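Local coordinates for protein alcohol dehydrogenase (PDB 1H2B) that probably catalyses the NAD-dependent, zinc-requiring oxidation of alcohols in a hyperthermophilic archaeon, holding the dinucleotide and a catalytic-type zinc between its two domains, at residues 26-30 with 339-343; 101-105 with 309-315; 104-108 with 119-123; 173-178 with 205-210. One frame throughout, in Å; residues are numbered along the deposited sequence. Where two conformers were deposited one is given.

Contact 1. Residues 26-30 with 339-343; sequences KPLRI and INDVL
With chi1 at -71°, Asn340 CG lies anti to the backbone carbonyl carbon, beside the backbone N, and points out from the first turn of helix 339-347 to the backbone of Leu28, where chi2 of -55° turns both amide ends to the extended chain. One residue then serves as donor and acceptor to another: Leu28 N gives its hydrogen to Asn340 OD1 at 2.9 Å, and Asn340 ND2 returns one to Leu28 O at 3.0 Å. The second bond is the straighter, 165° at the hydrogen, and its acceptor lies in the plane of the Asn340 amide. The amide pairs with both N and O of a single residue, much as a strand neighbour would, and this should fix its rotation. OD1 also rests against Pro27, 3.5 Å from its CA. Beside this polar pair lies an apolar patch. Leu28 CD1 meets Ile339 CD1 at 3.7 Å and Leu343 CD1 at 3.9 Å, crossing both side chains at roughly a right angle, one helical turn separating its two partners. Ile30 CG1 makes a looser approach to Ile339 CG2, at 4.3 Å. Together these contacts tie the chain just before strand 29-32 to the last helix. Farther out, Leu28 touches Leu21 and Val61, Ile339 touches Ala19 and Leu357, and Leu343 touches Asp57 and Leu58, so the helix start packs against strands 17-21 and 354-358 and helix 55-61.

Contact 2. Residues 101-105 with 309-315; sequences VILHP and VGNYVEL. With NAJ (nicotinamide-adenine-dinucleotide (acidic form)), chain I.
A capping box opens helix 312-323 directly after the cofactor-binding turn, and His104, just beyond strand 100-103, bonds to the backbone of that same turn. Within the box Asn311 OD1 accepts from Glu314 N at 2.8 Å, nearly along the C=O axis, while Asn311 N gives its hydrogen to Glu314 OE1 on the anti side of the carboxylate. Across the contact His104 NE2 donates to Gly310 O at 2.7 Å; the oxygen lies in the ring plane, although the nitrogen stands 39° out of the Gly310 carbonyl plane. With CG anti to the backbone N (chi1 -170°), the ring extends toward the 309-311 backbone. Leu315 CD2 packs 3.7 Å from His104 CA, and Pro105 CG packs on Val309 CG1 at 3.8 Å, the two side chains running in opposite senses. Glu314 OE1 has a second partner, Arg175, in a salt bridge. On the cofactor side, Val309 N donates to the carboxamide oxygen O7N of the dinucleotide at 2.7 Å, and the valine also touches the bound octanoic acid. A donor at NE2 requires a proton there, and ND1 is an acceptor, which is consistent with a neutral His104 protonated at NE2 and tying the zinc-bearing domain to the nicotinamide-binding turn.

Contact 3. Residues 104-108 with 119-123; sequences HPAVT and EDMHC
The imidazole of His104 meets segment 119-123 through CE1: Met121 SD approaches at its edge, near the ring plane, 3.9 Å from CE1, while Asp120 CB comes obliquely to the same carbon, also at 3.9 Å. One face of the ring carries Pro105 CD. From the ring centroid the sulfur is 5.0 Å away and 78° off the normal, an edge-on sulfur-aromatic contact. The Asp120 carboxylate is turned 32° from the ring plane. With CG anti to the carbonyl carbon, a bend at chi2 (-54°) sets Met121 SD beside Ala106 CB as well, at 4.0 Å. Thr108 meets the backbone of Asp120, its CG2 3.4 Å from Asp120 O, and touches Cys123 in the conformer given. A water bridges the segments, donating to Ala106 O and, at 2.8 Å, to Asp120 OD2. That carboxylate also forms a salt bridge with Arg116 of the second subunit, and its OD1 accepts from Tyr312 N. Ala106 N donates to His104 ND1 at 3.1 Å, tilted from the ring plane. Cys123 is bonded to Cys115, a zinc ligand with Asp109 and Cys112; because Cys123 has a second conformer, disulfide and metal binding may be alternatives. The two segments flank residues 109-118 and bring the ends of that lobe together, consistent with the family's structural zinc site.

Contact 4. Residues 173-178 with 205-210; sequences AYRAVK and LLKVMT
Met209 SD touches Tyr174 CE2 at 3.5 Å and Val177 CG1 at 3.7 Å, at the C-terminal end of helix 197-209. The thioether crosses the phenol at about a right angle, sulfur 4.5 Å from the ring centroid and 62° off its normal, an oblique Met-aromatic contact. A bend at chi3 (73°) sets CE 3.7 Å from Lys178 CG, which itself lies over one face of the tyrosine; Met209 and Lys178 each have a second conformer, so these contacts hold for the ones given. Val177 divides its branches: CG1 faces Met209, whereas CG2 meets Leu206 CG and Leu205 CB, both at 4.0 Å. Leu205 CD1 settles 3.6 Å from Tyr174 CA, at the edge of its ring. The axes of 173-178 and 205-209 approach to 10.1 Å and cross at -47°. Thr210 OG1 and N both donate to Leu206 O, from opposite faces of the carbonyl. Met259 touches both Val177 and Leu206, and Pro186 of the fourth subunit packs on Tyr174. Helix 197-209 follows strand 189-193 and a GxGxxG turn, consistent with the first Rossmann helix, and helix 166-181 packs on it. Dispersion and the polarisable sulfur hold the interface; Tyr174 OH and Lys178 NZ both meet Glu317, whose carboxylate would probably stabilise the lysine's charge.

Overall arrangement
Contact 1 opens first, at residues 26-30, and closes last, at 339-343, so the other three lie within its span; it joins the chain leading into strand 29-32 to helix 339-347. Contacts 2 and 3 both begin around the end of strand 100-103 and share His104 and Pro105. Contact 3 closes the zinc lobe after a short excursion through helix 113-116, whereas contact 2 waits for residues 309-315, beyond the six-stranded parallel sheet, and ties the GroES-like part to the nucleotide-binding part. Contact 4 follows contact 3 in series, falls inside the span of contact 2 and pairs helices 166-181 and 197-209 within the nucleotide-binding part. Arg175 joins the last three through Glu314 and Glu119; contact 1 stands apart, its centre about 26 Å from that of contact 2.

Contact 1. Residues 26-30 with 339-343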
loop_
_atom_site.group_PDB
_atom_site.type_symbol
_atom_site.label_atom_id
_atom_site.label_comp_id
_atom_site.label_asym_id
_atom_site.label_seq_id
_atom_site.Cartn_x
_atom_site.Cartn_y
_atom_site.Cartn_z
ATOM N N LYS B 26 -35.103 22.339 -18.696
ATOM C CA LYS B 26 -36.551 22.329 -18.538
ATOM C C LYS B 26 -36.927 21.282 -17.484
ATOM O O LYS B 26 -36.110 20.385 -17.204
ATOM C CB LYS B 26 -37.198 22.039 -19.896
ATOM C CG LYS B 26 -37.649 23.320 -20.624
ATOM C CD LYS B 26 -37.314 23.284 -22.113
ATOM C CE LYS B 26 -37.238 24.698 -22.716
ATOM N NZ LYS B 26 -38.423 25.557 -22.395
ATOM N N PRO B 27 -38.118 21.375 -16.894
ATOM C CA PRO B 27 -38.577 20.363 -15.930
ATOM C C PRO B 27 -38.597 18.972 -16.590
ATOM O O PRO B 27 -38.813 18.855 -17.808
ATOM C CB PRO B 27 -40.003 20.811 -15.603
ATOM C CG PRO B 27 -40.024 22.252 -15.952
ATOM C CD PRO B 27 -39.134 22.431 -17.099
ATOM N N LEU B 28 -38.363 17.926 -15.804
ATOM C CA LEU B 28 -38.571 16.579 -16.343
ATOM C C LEU B 28 -40.058 16.391 -16.641
ATOM O O LEU B 28 -40.927 17.024 -16.010
ATOM C CB LEU B 28 -38.108 15.505 -15.347
ATOM C CG LEU B 28 -36.632 15.662 -14.981
ATOM C CD1 LEU B 28 -36.335 14.719 -13.767
ATOM C CD2 LEU B 28 -35.676 15.396 -16.148
ATOM N N ARG B 29 -40.337 15.517 -17.603
ATOM C CA ARG B 29 -41.711 15.187 -17.946
ATOM C C ARG B 29 -42.162 13.906 -17.247
ATOM O O ARG B 29 -41.468 12.877 -17.309
ATOM C CB ARG B 29 -41.861 15.120 -19.470
ATOM C CG ARG B 29 -41.793 16.532 -20.066
ATOM C CD ARG B 29 -40.989 16.695 -21.338
ATOM N NE ARG B 29 -41.716 16.165 -22.484
ATOM C CZ ARG B 29 -41.644 16.630 -23.730
ATOM N NH1 ARG B 29 -40.873 17.665 -24.050
ATOM N NH2 ARG B 29 -42.355 16.041 -24.674
ATOM N N ILE B 30 -43.269 13.986 -16.519
ATOM C CA ILE B 30 -43.815 12.810 -15.859
ATOM C C ILE B 30 -44.810 12.224 -16.850
ATOM O O ILE B 30 -45.794 12.890 -17.194
ATOM C CB ILE B 30 -44.485 13.161 -14.502
ATOM C CG1 ILE B 30 -43.465 13.798 -13.533
ATOM C CG2 ILE B 30 -45.122 11.933 -13.892
ATOM C CD1 ILE B 30 -44.099 14.672 -12.466
ATOM N N ILE B 339 -40.940 15.132 -8.218
ATOM C CA ILE B 339 -39.554 15.267 -8.658
ATOM C C ILE B 339 -39.065 16.678 -8.976
ATOM O O ILE B 339 -37.999 17.074 -8.525
ATOM C CB ILE B 339 -39.218 14.272 -9.786
ATOM C CG1 ILE B 339 -37.712 14.286 -10.064
ATOM C CG2 ILE B 339 -40.038 14.553 -11.048
ATOM C CD1 ILE B 339 -37.244 12.975 -10.659
ATOM N N ASN B 340 -39.847 17.447 -9.726
ATOM C CA ASN B 340 -39.388 18.779 -10.090
ATOM C C ASN B 340 -39.350 19.762 -8.945
ATOM O O ASN B 340 -38.403 20.562 -8.864
ATOM C CB ASN B 340 -40.230 19.309 -11.255
ATOM C CG ASN B 340 -39.934 18.598 -12.530
ATOM O OD1 ASN B 340 -38.787 18.528 -12.983
ATOM N ND2 ASN B 340 -40.982 18.083 -13.156
ATOM N N ASP B 341 -40.319 19.695 -8.045
ATOM C CA ASP B 341 -40.251 20.473 -6.804
ATOM C C ASP B 341 -39.014 20.080 -5.980
ATOM O O ASP B 341 -38.340 20.931 -5.427
ATOM C CB ASP B 341 -41.504 20.300 -5.963
ATOM C CG ASP B 341 -41.459 21.118 -4.691
ATOM O OD1 ASP B 341 -41.322 22.352 -4.796
ATOM O OD2 ASP B 341 -41.535 20.618 -3.543
ATOM N N VAL B 342 -38.709 18.785 -5.927
ATOM C CA VAL B 342 -37.532 18.358 -5.160
ATOM C C VAL B 342 -36.227 18.868 -5.771
ATOM O O VAL B 342 -35.328 19.310 -5.044
ATOM C CB VAL B 342 -37.500 16.817 -5.007
ATOM C CG1 VAL B 342 -36.143 16.342 -4.410
ATOM C CG2 VAL B 342 -38.645 16.376 -4.145
ATOM N N LEU B 343 -36.109 18.797 -7.097
ATOM C CA LEU B 343 -34.939 19.311 -7.806
ATOM C C LEU B 343 -34.792 20.819 -7.582
ATOM O O LEU B 343 -33.701 21.304 -7.358
ATOM C CB LEU B 343 -35.048 19.024 -9.300
ATOM C CG LEU B 343 -34.835 17.569 -9.745
ATOM C CD1 LEU B 343 -35.218 17.407 -11.213
ATOM C CD2 LEU B 343 -33.327 17.212 -9.548
#

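Contact 2. Residues 101-105 with 309-315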
loop_
_atom_site.group_PDB
_atom_site.type_symbol
_atom_site.label_atom_id
_atom_site.label_comp_id
_atom_site.label_asym_id
_atom_site.label_seq_id
_atom_site.Cartn_x
_atom_site.Cartn_y
_atom_site.Cartn_z
ATOM N N VAL B 101 -33.808 -5.572 -2.839
ATOM C CA VAL B 101 -32.473 -5.415 -3.421
ATOM C C VAL B 101 -32.070 -3.944 -3.436
ATOM O O VAL B 101 -32.917 -3.007 -3.413
ATOM C CB VAL B 101 -32.387 -5.936 -4.882
ATOM C CG1 VAL B 101 -32.637 -7.467 -4.939
ATOM C CG2 VAL B 101 -33.356 -5.175 -5.835
ATOM N N ILE B 102 -30.752 -3.739 -3.458
ATOM C CA ILE B 102 -30.181 -2.428 -3.719
ATOM C C ILE B 102 -29.323 -2.582 -4.960
ATOM O O ILE B 102 -28.705 -3.616 -5.197
ATOM C CB ILE B 102 -29.373 -1.878 -2.495
ATOM C CG1 ILE B 102 -28.789 -0.462 -2.816
ATOM C CG2 ILE B 102 -28.199 -2.840 -2.092
ATOM C CD1 ILE B 102 -28.331 0.228 -1.500
ATOM N N LEU B 103 -29.318 -1.551 -5.789
ATOM C CA LEU B 103 -28.637 -1.638 -7.077
ATOM C C LEU B 103 -27.379 -0.831 -7.170
ATOM O O LEU B 103 -27.388 0.399 -6.975
ATOM C CB LEU B 103 -29.560 -1.221 -8.249
ATOM C CG LEU B 103 -30.893 -1.974 -8.278
ATOM C CD1 LEU B 103 -31.771 -1.493 -9.478
ATOM C CD2 LEU B 103 -30.644 -3.461 -8.428
ATOM N N HIS B 104 -26.274 -1.496 -7.525
ATOM C CA HIS B 104 -25.085 -0.756 -7.928
ATOM C C HIS B 104 -25.394 0.015 -9.214
ATOM O O HIS B 104 -26.078 -0.504 -10.092
ATOM C CB HIS B 104 -23.945 -1.725 -8.207
ATOM C CG HIS B 104 -22.634 -1.040 -8.401
ATOM N ND1 HIS B 104 -22.292 -0.428 -9.586
ATOM C CD2 HIS B 104 -21.637 -0.778 -7.529
ATOM C CE1 HIS B 104 -21.118 0.180 -9.446
ATOM N NE2 HIS B 104 -20.698 -0.029 -8.200
ATOM N N PRO B 105 -25.007 1.284 -9.304
ATOM C CA PRO B 105 -25.496 2.065 -10.448
ATOM C C PRO B 105 -24.910 1.703 -11.794
ATOM O O PRO B 105 -25.455 2.169 -12.786
ATOM C CB PRO B 105 -25.185 3.526 -10.057
ATOM C CG PRO B 105 -24.257 3.457 -8.886
ATOM C CD PRO B 105 -24.244 2.098 -8.334
ATOM N N VAL B 309 -17.825 7.162 -7.784
ATOM C CA VAL B 309 -18.802 6.176 -7.289
ATOM C C VAL B 309 -18.057 5.116 -6.496
ATOM O O VAL B 309 -17.386 5.453 -5.546
ATOM C CB VAL B 309 -19.694 5.662 -8.456
ATOM C CG1 VAL B 309 -20.953 4.936 -7.901
ATOM C CG2 VAL B 309 -20.203 6.801 -9.354
ATOM N N GLY B 310 -18.212 3.828 -6.827
ATOM C CA GLY B 310 -17.351 2.822 -6.206
ATOM C C GLY B 310 -17.632 1.496 -6.843
ATOM O O GLY B 310 -18.390 1.379 -7.814
ATOM N N ASN B 311 -16.951 0.474 -6.336
ATOM C CA ASN B 311 -17.091 -0.828 -6.975
ATOM C C ASN B 311 -18.098 -1.710 -6.206
ATOM O O ASN B 311 -18.665 -1.290 -5.196
ATOM C CB ASN B 311 -15.718 -1.463 -7.203
ATOM C CG ASN B 311 -14.989 -1.794 -5.925
ATOM O OD1 ASN B 311 -15.599 -2.157 -4.924
ATOM N ND2 ASN B 311 -13.650 -1.656 -5.944
ATOM N N TYR B 312 -18.335 -2.911 -6.734
ATOM C CA TYR B 312 -19.381 -3.754 -6.154
ATOM C C TYR B 312 -19.042 -4.194 -4.753
ATOM O O TYR B 312 -19.901 -4.215 -3.876
ATOM C CB TYR B 312 -19.573 -4.953 -7.047
ATOM C CG TYR B 312 -20.700 -5.869 -6.638
ATOM C CD1 TYR B 312 -22.015 -5.641 -7.071
ATOM C CD2 TYR B 312 -20.435 -6.956 -5.845
ATOM C CE1 TYR B 312 -23.055 -6.496 -6.747
ATOM C CE2 TYR B 312 -21.481 -7.851 -5.476
ATOM C CZ TYR B 312 -22.774 -7.611 -5.929
ATOM O OH TYR B 312 -23.803 -8.481 -5.580
ATOM N N VAL B 313 -17.778 -4.529 -4.557
ATOM C CA VAL B 313 -17.358 -4.949 -3.213
ATOM C C VAL B 313 -17.544 -3.810 -2.199
ATOM O O VAL B 313 -18.008 -4.024 -1.072
ATOM C CB VAL B 313 -15.928 -5.522 -3.224
ATOM C CG1 VAL B 313 -15.350 -5.639 -1.815
ATOM C CG2 VAL B 313 -15.945 -6.893 -3.948
ATOM N N GLU B 314 -17.204 -2.600 -2.611
ATOM C CA GLU B 314 -17.392 -1.423 -1.746
ATOM C C GLU B 314 -18.879 -1.211 -1.407
ATOM O O GLU B 314 -19.206 -0.894 -0.266
ATOM C CB GLU B 314 -16.817 -0.178 -2.434
ATOM C CG GLU B 314 -15.292 -0.235 -2.368
ATOM C CD GLU B 314 -14.574 0.762 -3.277
ATOM O OE1 GLU B 314 -15.164 1.246 -4.271
ATOM O OE2 GLU B 314 -13.387 1.033 -2.974
ATOM N N LEU B 315 -19.792 -1.417 -2.371
ATOM C CA LEU B 315 -21.222 -1.283 -2.048
ATOM C C LEU B 315 -21.604 -2.369 -1.026
ATOM O O LEU B 315 -22.338 -2.079 -0.071
ATOM C CB LEU B 315 -22.108 -1.419 -3.304
ATOM C CG LEU B 315 -23.599 -1.212 -3.023
ATOM C CD1 LEU B 315 -23.980 0.108 -2.346
ATOM C CD2 LEU B 315 -24.282 -1.443 -4.386
HETATM P PA NAJ I . -26.028 18.238 -2.370
HETATM O O1A NAJ I . -26.690 19.351 -3.134
HETATM O O2A NAJ I . -26.888 17.303 -1.504
HETATM O O5B NAJ I . -24.962 18.786 -1.315
HETATM C C5B NAJ I . -24.093 19.890 -1.603
HETATM C C4B NAJ I . -23.770 20.473 -0.238
HETATM O O4B NAJ I . -22.736 21.457 -0.439
HETATM C C3B NAJ I . -24.965 21.131 0.452
HETATM O O3B NAJ I . -25.100 20.700 1.816
HETATM C C2B NAJ I . -24.555 22.591 0.311
HETATM O O2B NAJ I . -25.141 23.459 1.293
HETATM C C1B NAJ I . -23.025 22.557 0.413
HETATM N N9A NAJ I . -22.342 23.730 -0.132
HETATM C C8A NAJ I . -22.683 24.565 -1.205
HETATM N N7A NAJ I . -21.718 25.511 -1.361
HETATM C C5A NAJ I . -20.773 25.297 -0.400
HETATM C C6A NAJ I . -19.596 25.926 -0.075
HETATM N N6A NAJ I . -19.153 27.019 -0.711
HETATM N N1A NAJ I . -18.829 25.400 0.931
HETATM C C2A NAJ I . -19.235 24.306 1.674
HETATM N N3A NAJ I . -20.408 23.710 1.363
HETATM C C4A NAJ I . -21.162 24.204 0.346
HETATM O O3 NAJ I . -25.185 17.417 -3.438
HETATM P PN NAJ I . -24.850 15.839 -3.481
HETATM O O1N NAJ I . -25.916 15.116 -4.165
HETATM O O2N NAJ I . -24.403 15.397 -2.146
HETATM O O5D NAJ I . -23.639 15.866 -4.535
HETATM C C5D NAJ I . -22.422 16.493 -4.136
HETATM C C4D NAJ I . -21.524 16.658 -5.351
HETATM O O4D NAJ I . -21.017 15.359 -5.704
HETATM C C3D NAJ I . -22.250 17.155 -6.601
HETATM O O3D NAJ I . -21.299 17.861 -7.418
HETATM C C2D NAJ I . -22.649 15.851 -7.305
HETATM O O2D NAJ I . -22.908 15.964 -8.677
HETATM C C1D NAJ I . -21.361 15.053 -7.034
HETATM N N1N NAJ I . -21.391 13.601 -7.203
HETATM C C2N NAJ I . -20.200 13.008 -7.501
HETATM C C3N NAJ I . -20.128 11.630 -7.613
HETATM C C7N NAJ I . -18.833 10.995 -8.002
HETATM O O7N NAJ I . -18.885 9.663 -8.171
HETATM N N7N NAJ I . -17.661 11.626 -8.115
HETATM C C4N NAJ I . -21.267 10.786 -7.398
HETATM C C5N NAJ I . -22.426 11.459 -6.917
HETATM C C6N NAJ I . -22.486 12.839 -6.859
#

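Contact 3. Residues 104-108 with 119-123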
loop_
_atom_site.group_PDB
_atom_site.type_symbol
_atom_site.label_atom_id
_atom_site.label_comp_id
_atom_site.label_asym_id
_atom_site.label_seq_id
_atom_site.Cartn_x
_atom_site.Cartn_y
_atom_site.Cartn_z
ATOM N N HIS B 104 -26.274 -1.496 -7.525
ATOM C CA HIS B 104 -25.085 -0.756 -7.928
ATOM C C HIS B 104 -25.394 0.015 -9.214
ATOM O O HIS B 104 -26.078 -0.504 -10.092
ATOM C CB HIS B 104 -23.945 -1.725 -8.207
ATOM C CG HIS B 104 -22.634 -1.040 -8.401
ATOM N ND1 HIS B 104 -22.292 -0.428 -9.586
ATOM C CD2 HIS B 104 -21.637 -0.778 -7.529
ATOM C CE1 HIS B 104 -21.118 0.180 -9.446
ATOM N NE2 HIS B 104 -20.698 -0.029 -8.200
ATOM N N PRO B 105 -25.007 1.284 -9.304
ATOM C CA PRO B 105 -25.496 2.065 -10.448
ATOM C C PRO B 105 -24.910 1.703 -11.794
ATOM O O PRO B 105 -25.455 2.169 -12.786
ATOM C CB PRO B 105 -25.185 3.526 -10.057
ATOM C CG PRO B 105 -24.257 3.457 -8.886
ATOM C CD PRO B 105 -24.244 2.098 -8.334
ATOM N N ALA B 106 -23.819 0.943 -11.863
ATOM C CA ALA B 106 -23.197 0.555 -13.135
ATOM C C ALA B 106 -23.725 -0.799 -13.587
ATOM O O ALA B 106 -23.925 -1.698 -12.770
ATOM C CB ALA B 106 -21.687 0.428 -12.950
ATOM N N VAL B 107 -24.005 -0.923 -14.871
ATOM C CA VAL B 107 -24.350 -2.189 -15.469
ATOM C C VAL B 107 -23.132 -2.594 -16.305
ATOM O O VAL B 107 -22.785 -1.919 -17.280
ATOM C CB VAL B 107 -25.631 -2.031 -16.350
ATOM C CG1 VAL B 107 -25.800 -3.297 -17.235
ATOM C CG2 VAL B 107 -26.843 -1.825 -15.477
ATOM N N THR B 108 -22.460 -3.677 -15.910
ATOM C CA THR B 108 -21.170 -4.062 -16.505
ATOM C C THR B 108 -21.170 -5.506 -17.026
ATOM O O THR B 108 -21.957 -6.308 -16.572
ATOM C CB THR B 108 -20.022 -3.915 -15.461
ATOM O OG1 THR B 108 -20.309 -4.750 -14.343
ATOM C CG2 THR B 108 -19.996 -2.504 -14.860
ATOM N N GLU B 119 -13.035 -3.458 -10.730
ATOM C CA GLU B 119 -13.327 -1.999 -10.757
ATOM C C GLU B 119 -14.503 -1.697 -11.680
ATOM O O GLU B 119 -14.308 -1.368 -12.862
ATOM C CB GLU B 119 -12.087 -1.180 -11.148
ATOM C CG GLU B 119 -10.988 -1.224 -10.081
ATOM C CD GLU B 119 -11.282 -0.397 -8.835
ATOM O OE1 GLU B 119 -12.451 -0.166 -8.502
ATOM O OE2 GLU B 119 -10.312 -0.007 -8.160
ATOM N N ASP B 120 -15.723 -1.840 -11.149
ATOM C CA ASP B 120 -16.934 -1.735 -11.959
ATOM C C ASP B 120 -17.000 -0.435 -12.725
ATOM O O ASP B 120 -17.465 -0.432 -13.857
ATOM C CB ASP B 120 -18.187 -1.814 -11.100
ATOM C CG ASP B 120 -18.290 -3.106 -10.320
ATOM O OD1 ASP B 120 -17.446 -3.357 -9.395
ATOM O OD2 ASP B 120 -19.234 -3.912 -10.569
ATOM N N MET B 121 -16.530 0.668 -12.119
ATOM C CA MET B 121 -16.637 1.961 -12.794
ATOM C C MET B 121 -15.706 2.121 -13.966
ATOM O O MET B 121 -15.804 3.106 -14.713
ATOM C CB MET B 121 -16.500 3.142 -11.813
ATOM C CG MET B 121 -17.535 3.170 -10.656
ATOM S SD MET B 121 -19.231 3.095 -11.271
ATOM C CE MET B 121 -19.261 4.480 -12.316
ATOM N N HIS B 122 -14.826 1.136 -14.179
ATOM C CA HIS B 122 -13.849 1.264 -15.256
ATOM C C HIS B 122 -14.033 0.181 -16.300
ATOM O O HIS B 122 -13.165 -0.047 -17.164
ATOM C CB HIS B 122 -12.450 1.340 -14.669
ATOM C CG HIS B 122 -12.275 2.581 -13.859
ATOM N ND1 HIS B 122 -12.242 3.838 -14.419
ATOM C CD2 HIS B 122 -12.223 2.762 -12.520
ATOM C CE1 HIS B 122 -12.164 4.748 -13.456
ATOM N NE2 HIS B 122 -12.147 4.115 -12.296
ATOM N N CYS B 123 -15.192 -0.460 -16.231
ATOM C CA CYS B 123 -15.544 -1.466 -17.205
ATOM C C CYS B 123 -15.738 -0.861 -18.594
ATOM O O CYS B 123 -16.328 0.195 -18.755
ATOM C CB CYS B 123 -16.770 -2.233 -16.720
ATOM S SG CYS B 123 -16.338 -3.260 -15.302
HETATM O O HOH W 1 -21.716 -3.424 -11.652
#

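Contact 4. Residues 173-178 with 205-210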
loop_
_atom_site.group_PDB
_atom_site.type_symbol
_atom_site.label_atom_id
_atom_site.label_comp_id
_atom_site.label_asym_id
_atom_site.label_seq_id
_atom_site.Cartn_x
_atom_site.Cartn_y
_atom_site.Cartn_z
ATOM N N ALA B 173 -19.332 8.235 -1.167
ATOM C CA ALA B 173 -18.693 8.713 0.048
ATOM C C ALA B 173 -17.771 7.628 0.618
ATOM O O ALA B 173 -16.686 7.944 1.077
ATOM C CB ALA B 173 -19.763 9.128 1.094
ATOM N N TYR B 174 -18.184 6.361 0.550
ATOM C CA TYR B 174 -17.396 5.263 1.122
ATOM C C TYR B 174 -16.079 5.019 0.401
ATOM O O TYR B 174 -15.022 4.931 1.063
ATOM C CB TYR B 174 -18.280 3.966 1.123
ATOM C CG TYR B 174 -17.601 2.800 1.758
ATOM C CD1 TYR B 174 -17.140 1.747 0.977
ATOM C CD2 TYR B 174 -17.470 2.744 3.147
ATOM C CE1 TYR B 174 -16.510 0.671 1.548
ATOM C CE2 TYR B 174 -16.845 1.669 3.747
ATOM C CZ TYR B 174 -16.359 0.642 2.932
ATOM O OH TYR B 174 -15.742 -0.433 3.552
ATOM N N ARG B 175 -16.111 4.983 -0.942
ATOM C CA ARG B 175 -14.850 4.868 -1.682
ATOM C C ARG B 175 -13.946 6.045 -1.405
ATOM O O ARG B 175 -12.724 5.880 -1.215
ATOM C CB ARG B 175 -15.087 4.733 -3.182
ATOM C CG ARG B 175 -13.785 4.530 -3.976
ATOM C CD ARG B 175 -14.129 4.282 -5.417
ATOM N NE ARG B 175 -13.019 4.133 -6.348
ATOM C CZ ARG B 175 -12.532 2.979 -6.776
ATOM N NH1 ARG B 175 -12.975 1.824 -6.299
ATOM N NH2 ARG B 175 -11.583 2.961 -7.692
ATOM N N ALA B 176 -14.519 7.252 -1.351
ATOM C CA ALA B 176 -13.699 8.413 -1.084
ATOM C C ALA B 176 -13.095 8.376 0.308
ATOM O O ALA B 176 -11.959 8.785 0.492
ATOM C CB ALA B 176 -14.573 9.700 -1.297
ATOM N N VAL B 177 -13.869 7.915 1.300
ATOM C CA VAL B 177 -13.345 7.823 2.673
ATOM C C VAL B 177 -12.277 6.740 2.754
ATOM O O VAL B 177 -11.289 6.914 3.488
ATOM C CB VAL B 177 -14.496 7.636 3.692
ATOM C CG1 VAL B 177 -13.924 7.177 5.064
ATOM C CG2 VAL B 177 -15.309 8.967 3.819
ATOM N N LYS B 178 -12.454 5.634 2.037
ATOM C CA LYS B 178 -11.353 4.633 1.928
ATOM C C LYS B 178 -10.089 5.269 1.420
ATOM O O LYS B 178 -8.998 5.035 1.987
ATOM C CB LYS B 178 -11.744 3.487 1.011
ATOM C CG LYS B 178 -12.852 2.641 1.568
ATOM C CD LYS B 178 -12.864 1.266 0.896
ATOM C CE LYS B 178 -12.930 0.170 1.924
ATOM N NZ LYS B 178 -12.539 -1.219 1.480
ATOM N N LEU B 205 -18.993 8.209 8.033
ATOM C CA LEU B 205 -17.986 7.244 7.670
ATOM C C LEU B 205 -16.585 7.611 8.144
ATOM O O LEU B 205 -15.841 6.724 8.485
ATOM C CB LEU B 205 -17.995 7.037 6.143
ATOM C CG LEU B 205 -19.271 6.403 5.605
ATOM C CD1 LEU B 205 -19.211 6.364 4.074
ATOM C CD2 LEU B 205 -19.397 4.977 6.112
ATOM N N LEU B 206 -16.243 8.898 8.134
ATOM C CA LEU B 206 -14.938 9.343 8.636
ATOM C C LEU B 206 -14.818 8.962 10.126
ATOM O O LEU B 206 -13.744 8.562 10.576
ATOM C CB LEU B 206 -14.712 10.824 8.399
ATOM C CG LEU B 206 -14.469 11.260 6.925
ATOM C CD1 LEU B 206 -14.696 12.757 6.744
ATOM C CD2 LEU B 206 -13.003 10.822 6.579
ATOM N N LYS B 207 -15.921 9.042 10.867
ATOM C CA LYS B 207 -15.847 8.631 12.281
ATOM C C LYS B 207 -15.729 7.126 12.533
ATOM O O LYS B 207 -15.155 6.702 13.552
ATOM C CB LYS B 207 -17.068 9.182 13.039
ATOM C CG LYS B 207 -17.143 10.707 13.100
ATOM C CD LYS B 207 -15.956 11.356 13.815
ATOM C CE LYS B 207 -15.879 10.913 15.270
ATOM N NZ LYS B 207 -14.923 11.755 16.032
ATOM N N VAL B 208 -16.340 6.333 11.662
ATOM C CA VAL B 208 -16.358 4.894 11.725
ATOM C C VAL B 208 -15.043 4.320 11.201
ATOM O O VAL B 208 -14.541 3.300 11.732
ATOM C CB VAL B 208 -17.542 4.336 10.823
ATOM C CG1 VAL B 208 -17.412 2.837 10.628
ATOM C CG2 VAL B 208 -18.864 4.716 11.439
ATOM N N MET B 209 -14.491 4.963 10.154
ATOM C CA MET B 209 -13.438 4.346 9.367
ATOM C C MET B 209 -12.032 4.908 9.636
ATOM O O MET B 209 -11.029 4.324 9.191
ATOM C CB MET B 209 -13.751 4.424 7.889
ATOM C CG MET B 209 -14.807 3.428 7.531
ATOM S SD MET B 209 -15.434 3.915 6.010
ATOM C CE MET B 209 -14.036 3.447 4.997
ATOM N N THR B 210 -11.961 6.027 10.352
ATOM C CA THR B 210 -10.674 6.631 10.691
ATOM C C THR B 210 -10.689 7.152 12.107
ATOM O O THR B 210 -11.762 7.363 12.676
ATOM C CB THR B 210 -10.349 7.824 9.774
ATOM O OG1 THR B 210 -10.983 9.028 10.220
ATOM C CG2 THR B 210 -10.845 7.627 8.301
#